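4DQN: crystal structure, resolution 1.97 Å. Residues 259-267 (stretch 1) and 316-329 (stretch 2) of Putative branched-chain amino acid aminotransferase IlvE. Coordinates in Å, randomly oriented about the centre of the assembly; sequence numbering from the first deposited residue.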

# COMPACT_ATOMS: atom_id res chain seq x y z
N LEU A 259 18.43 8.83 25.22
CA LEU A 259 19.10 8.19 26.36
C LEU A 259 20.61 8.11 26.16
O LEU A 259 21.37 8.36 27.10
N ALA A 260 21.05 7.79 24.95
CA ALA A 260 22.48 7.75 24.65
C ALA A 260 23.17 9.06 25.06
O ALA A 260 24.24 9.04 25.69
N GLU A 261 22.56 10.18 24.71
CA GLU A 261 23.11 11.49 25.07
C GLU A 261 22.94 11.78 26.56
O GLU A 261 23.92 12.02 27.27
N HIS A 262 21.69 11.77 27.04
CA HIS A 262 21.40 12.33 28.36
C HIS A 262 21.68 11.39 29.54
O HIS A 262 21.71 11.83 30.69
N ARG A 263 21.88 10.11 29.26
CA ARG A 263 22.20 9.15 30.31
C ARG A 263 23.64 8.67 30.18
O ARG A 263 24.31 8.39 31.18
N PHE A 264 24.12 8.57 28.95
CA PHE A 264 25.43 7.97 28.74
C PHE A 264 26.51 8.93 28.23
O PHE A 264 27.67 8.54 28.07
N GLY A 265 26.13 10.18 27.99
CA GLY A 265 27.08 11.19 27.57
C GLY A 265 27.67 10.95 26.19
O GLY A 265 28.77 11.43 25.89
N MET A 266 26.93 10.21 25.35
CA MET A 266 27.38 9.90 24.00
C MET A 266 26.88 10.94 23.02
O MET A 266 25.82 11.54 23.20
N LYS A 267 27.66 11.16 21.97
CA LYS A 267 27.20 11.95 20.85
C LYS A 267 26.19 11.06 20.14
O LYS A 267 26.47 9.89 19.86
N PRO A 316 28.56 -4.49 24.76
CA PRO A 316 28.34 -3.78 26.02
C PRO A 316 27.48 -2.54 25.89
O PRO A 316 26.66 -2.29 26.79
N VAL A 317 27.66 -1.75 24.84
CA VAL A 317 26.93 -0.49 24.71
C VAL A 317 25.47 -0.79 24.38
O VAL A 317 24.55 -0.17 24.94
N THR A 318 25.25 -1.76 23.49
CA THR A 318 23.90 -2.23 23.19
C THR A 318 23.23 -2.71 24.48
O THR A 318 22.10 -2.35 24.78
N HIS A 319 23.95 -3.51 25.26
CA HIS A 319 23.43 -4.00 26.54
C HIS A 319 23.00 -2.86 27.45
O HIS A 319 21.94 -2.92 28.08
N LYS A 320 23.83 -1.83 27.53
CA LYS A 320 23.59 -0.70 28.43
C LYS A 320 22.38 0.12 28.01
O LYS A 320 21.60 0.57 28.85
N LEU A 321 22.24 0.32 26.71
CA LEU A 321 21.10 1.06 26.17
C LEU A 321 19.81 0.27 26.37
O LEU A 321 18.78 0.83 26.72
N TYR A 322 19.88 -1.04 26.12
CA TYR A 322 18.73 -1.92 26.29
C TYR A 322 18.24 -1.93 27.74
O TYR A 322 17.04 -1.76 28.00
N ASP A 323 19.17 -2.13 28.67
CA ASP A 323 18.84 -2.14 30.10
C ASP A 323 18.17 -0.83 30.53
O ASP A 323 17.16 -0.84 31.25
N GLU A 324 18.71 0.29 30.08
CA GLU A 324 18.19 1.60 30.47
C GLU A 324 16.83 1.90 29.84
O GLU A 324 15.94 2.43 30.51
N LEU A 325 16.66 1.58 28.56
CA LEU A 325 15.37 1.84 27.91
C LEU A 325 14.25 0.98 28.50
O LEU A 325 13.19 1.50 28.85
N THR A 326 14.48 -0.33 28.60
CA THR A 326 13.47 -1.23 29.14
C THR A 326 13.22 -0.93 30.63
O THR A 326 12.08 -1.02 31.11
N GLY A 327 14.27 -0.56 31.36
CA GLY A 327 14.09 -0.18 32.76
C GLY A 327 13.11 0.97 32.90
O GLY A 327 12.23 0.96 33.76
N ILE A 328 13.25 1.96 32.03
CA ILE A 328 12.36 3.10 32.02
C ILE A 328 10.94 2.69 31.66
O ILE A 328 9.97 3.10 32.31
N GLN A 329 10.82 1.86 30.62
CA GLN A 329 9.51 1.42 30.16
C GLN A 329 8.76 0.64 31.24
O GLN A 329 7.57 0.86 31.46

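Residues 259-267, which begin in a helix, pack against the helix 316-329, burying 494 Å² summed over both stretches. In the closest CA pair, Ala260 CA and Leu321 CA lie 7.0 Å apart. Ala260 CB, directed sideways, sits 4.1 Å from Leu321 CD2. Leu321 also starts sideways, but its m,t rotamer (chi1 -68°, chi2 168°) brings the end of the side chain nearer, so that Leu321 CD2 meets both Ala260 and the Phe264 ring, 3.9 Å from Phe264 CD1.

Leu259 points toward the opposing helix and adopts the same m,t conformation. Leu259 CD1 lies 3.9 Å from Leu325 CD1, and both Leu259 methyls flank Ile328 CD1, Leu259 CD2 at 3.6 Å and Leu259 CD1 at 3.7 Å. Leu325, t,p and sideways, contributes only a small area. Ile328 is m,t, an extended chi2 that carries Ile328 CD1 toward stretch 1, where it also comes within 3.9 Å of Arg263 NH2.

Phe264 has the largest covered area, 88 Å². With chi1 at -64° and chi2 at 98°, its ring reaches across to the helix, and Phe264 CZ approaches the backbone Lys320 O at 3.4 Å. Glu324 CB lies at the ring edge, 3.9 Å from Phe264 CE1. Lys320 points toward stretch 1 and bends at chi3 (43°, p), which lays its aliphatic portion beside the ring, with Lys320 CE 3.7 Å from Phe264 CD2; its ammonium forms no salt bridge across the interface.

The polar contact joins Arg263 and Glu324, both directed toward the opposite stretch. Glu324 is t at chi1 and turns to p at chi2 (83°), while Arg263 takes m at chi1 and chi2 before an off-well chi3 of -145°. These bends bring Arg263 NE to 3.0 Å from Glu324 OE2, in a salt bridge that includes an NE-to-OE2 hydrogen bond. The carboxylate oxygen lies at the guanidinium edge, near its plane, although the N-H...O angle of 137° is well short of linear. Arg263 NH2 is hydrogen-bonded elsewhere in the structure.

After Phe264 the chain turns through Gly265, whose positive phi (67°) favours glycine and which makes no contact with the helix. Met266 then points back toward it. Its m,t,p rotamer folds the terminal methyl at chi3 (73°), placing Met266 CE 3.8 Å from Val317 CG1 (Val317 chi1 t), and so extends the apolar contact to the beginning of the second stretch.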

# COMPACT_ATOMS: atom_id res chain seq x y z
CB LEU A 259 18.52 6.80 26.63
CG LEU A 259 17.02 6.80 26.99
CD1 LEU A 259 16.50 5.38 27.15
CD2 LEU A 259 16.77 7.62 28.25
CB ALA A 260 22.71 7.48 23.16
CB GLU A 261 22.45 12.61 24.25
CG GLU A 261 23.00 14.02 24.57
CD GLU A 261 22.37 15.12 23.74
OE1 GLU A 261 21.67 14.81 22.74
OE2 GLU A 261 22.56 16.30 24.08
CB HIS A 262 19.96 12.87 28.40
CG HIS A 262 19.71 13.97 27.41
ND1 HIS A 262 20.36 15.19 27.49
CD2 HIS A 262 18.92 14.04 26.32
CE1 HIS A 262 19.96 15.96 26.50
NE2 HIS A 262 19.09 15.29 25.77
CB ARG A 263 21.26 7.94 30.25
CG ARG A 263 19.79 8.26 30.44
CD ARG A 263 19.55 8.72 31.85
NE ARG A 263 18.25 8.29 32.35
CZ ARG A 263 17.18 9.03 32.24
NH1 ARG A 263 17.31 10.20 31.66
NH2 ARG A 263 16.00 8.65 32.70
CB PHE A 264 25.31 6.73 27.86
CG PHE A 264 24.49 5.64 28.48
CD1 PHE A 264 23.15 5.48 28.15
CD2 PHE A 264 25.05 4.78 29.42
CE1 PHE A 264 22.38 4.47 28.74
CE2 PHE A 264 24.30 3.78 30.02
CZ PHE A 264 22.96 3.62 29.67
CB MET A 266 26.86 8.53 23.55
CG MET A 266 27.28 7.36 24.43
SD MET A 266 26.35 5.85 24.04
CE MET A 266 27.07 5.37 22.47
CB LYS A 267 28.37 12.30 19.92
CG LYS A 267 27.97 13.09 18.68
CD LYS A 267 29.20 13.64 17.97
CE LYS A 267 29.34 13.07 16.56
NZ LYS A 267 30.54 13.61 15.86
CB PRO A 316 29.76 -3.38 26.45
CG PRO A 316 30.61 -3.51 25.20
CD PRO A 316 29.99 -4.67 24.48
CB VAL A 317 27.56 0.44 23.64
CG1 VAL A 317 26.71 1.71 23.45
CG2 VAL A 317 28.99 0.80 24.02
CB THR A 318 23.90 -3.38 22.15
OG1 THR A 318 24.42 -2.89 20.90
CG2 THR A 318 22.49 -3.90 21.91
CB HIS A 319 24.48 -4.84 27.26
CG HIS A 319 24.30 -6.32 27.08
ND1 HIS A 319 25.20 -7.10 26.38
CD2 HIS A 319 23.35 -7.16 27.53
CE1 HIS A 319 24.79 -8.36 26.39
NE2 HIS A 319 23.67 -8.42 27.09
CB LYS A 320 24.82 0.22 28.47
CG LYS A 320 25.86 -0.18 29.52
CD LYS A 320 27.23 0.38 29.17
CE LYS A 320 27.15 1.82 28.68
NZ LYS A 320 28.44 2.30 28.07
CB LEU A 321 21.30 1.36 24.68
CG LEU A 321 22.43 2.35 24.36
CD1 LEU A 321 22.75 2.36 22.86
CD2 LEU A 321 22.03 3.73 24.80
CB TYR A 322 19.07 -3.35 25.87
CG TYR A 322 17.93 -4.36 26.02
CD1 TYR A 322 17.02 -4.57 24.98
CD2 TYR A 322 17.77 -5.10 27.19
CE1 TYR A 322 15.98 -5.50 25.11
CE2 TYR A 322 16.73 -6.02 27.33
CZ TYR A 322 15.84 -6.21 26.29
OH TYR A 322 14.81 -7.13 26.42
CB ASP A 323 20.09 -2.41 30.95
CG ASP A 323 20.55 -3.86 30.85
OD1 ASP A 323 19.78 -4.69 30.32
OD2 ASP A 323 21.67 -4.17 31.32
CB GLU A 324 19.21 2.70 30.12
CG GLU A 324 18.86 4.09 30.66
CD GLU A 324 19.30 4.29 32.11
OE1 GLU A 324 19.83 3.34 32.74
OE2 GLU A 324 19.12 5.41 32.62
CB LEU A 325 15.46 1.62 26.40
CG LEU A 325 14.14 1.76 25.61
CD1 LEU A 325 13.61 3.18 25.69
CD2 LEU A 325 14.32 1.32 24.15
CB THR A 326 13.82 -2.72 28.94
OG1 THR A 326 15.09 -3.01 29.53
CG2 THR A 326 13.87 -3.06 27.46
CB ILE A 328 12.85 4.17 31.03
CG1 ILE A 328 14.11 4.84 31.58
CG2 ILE A 328 11.77 5.23 30.77
CD1 ILE A 328 14.92 5.57 30.53
CB GLN A 329 9.67 0.60 28.88
CG GLN A 329 10.15 1.43 27.68
CD GLN A 329 10.62 0.58 26.51
OE1 GLN A 329 11.12 -0.53 26.70
NE2 GLN A 329 10.47 1.11 25.29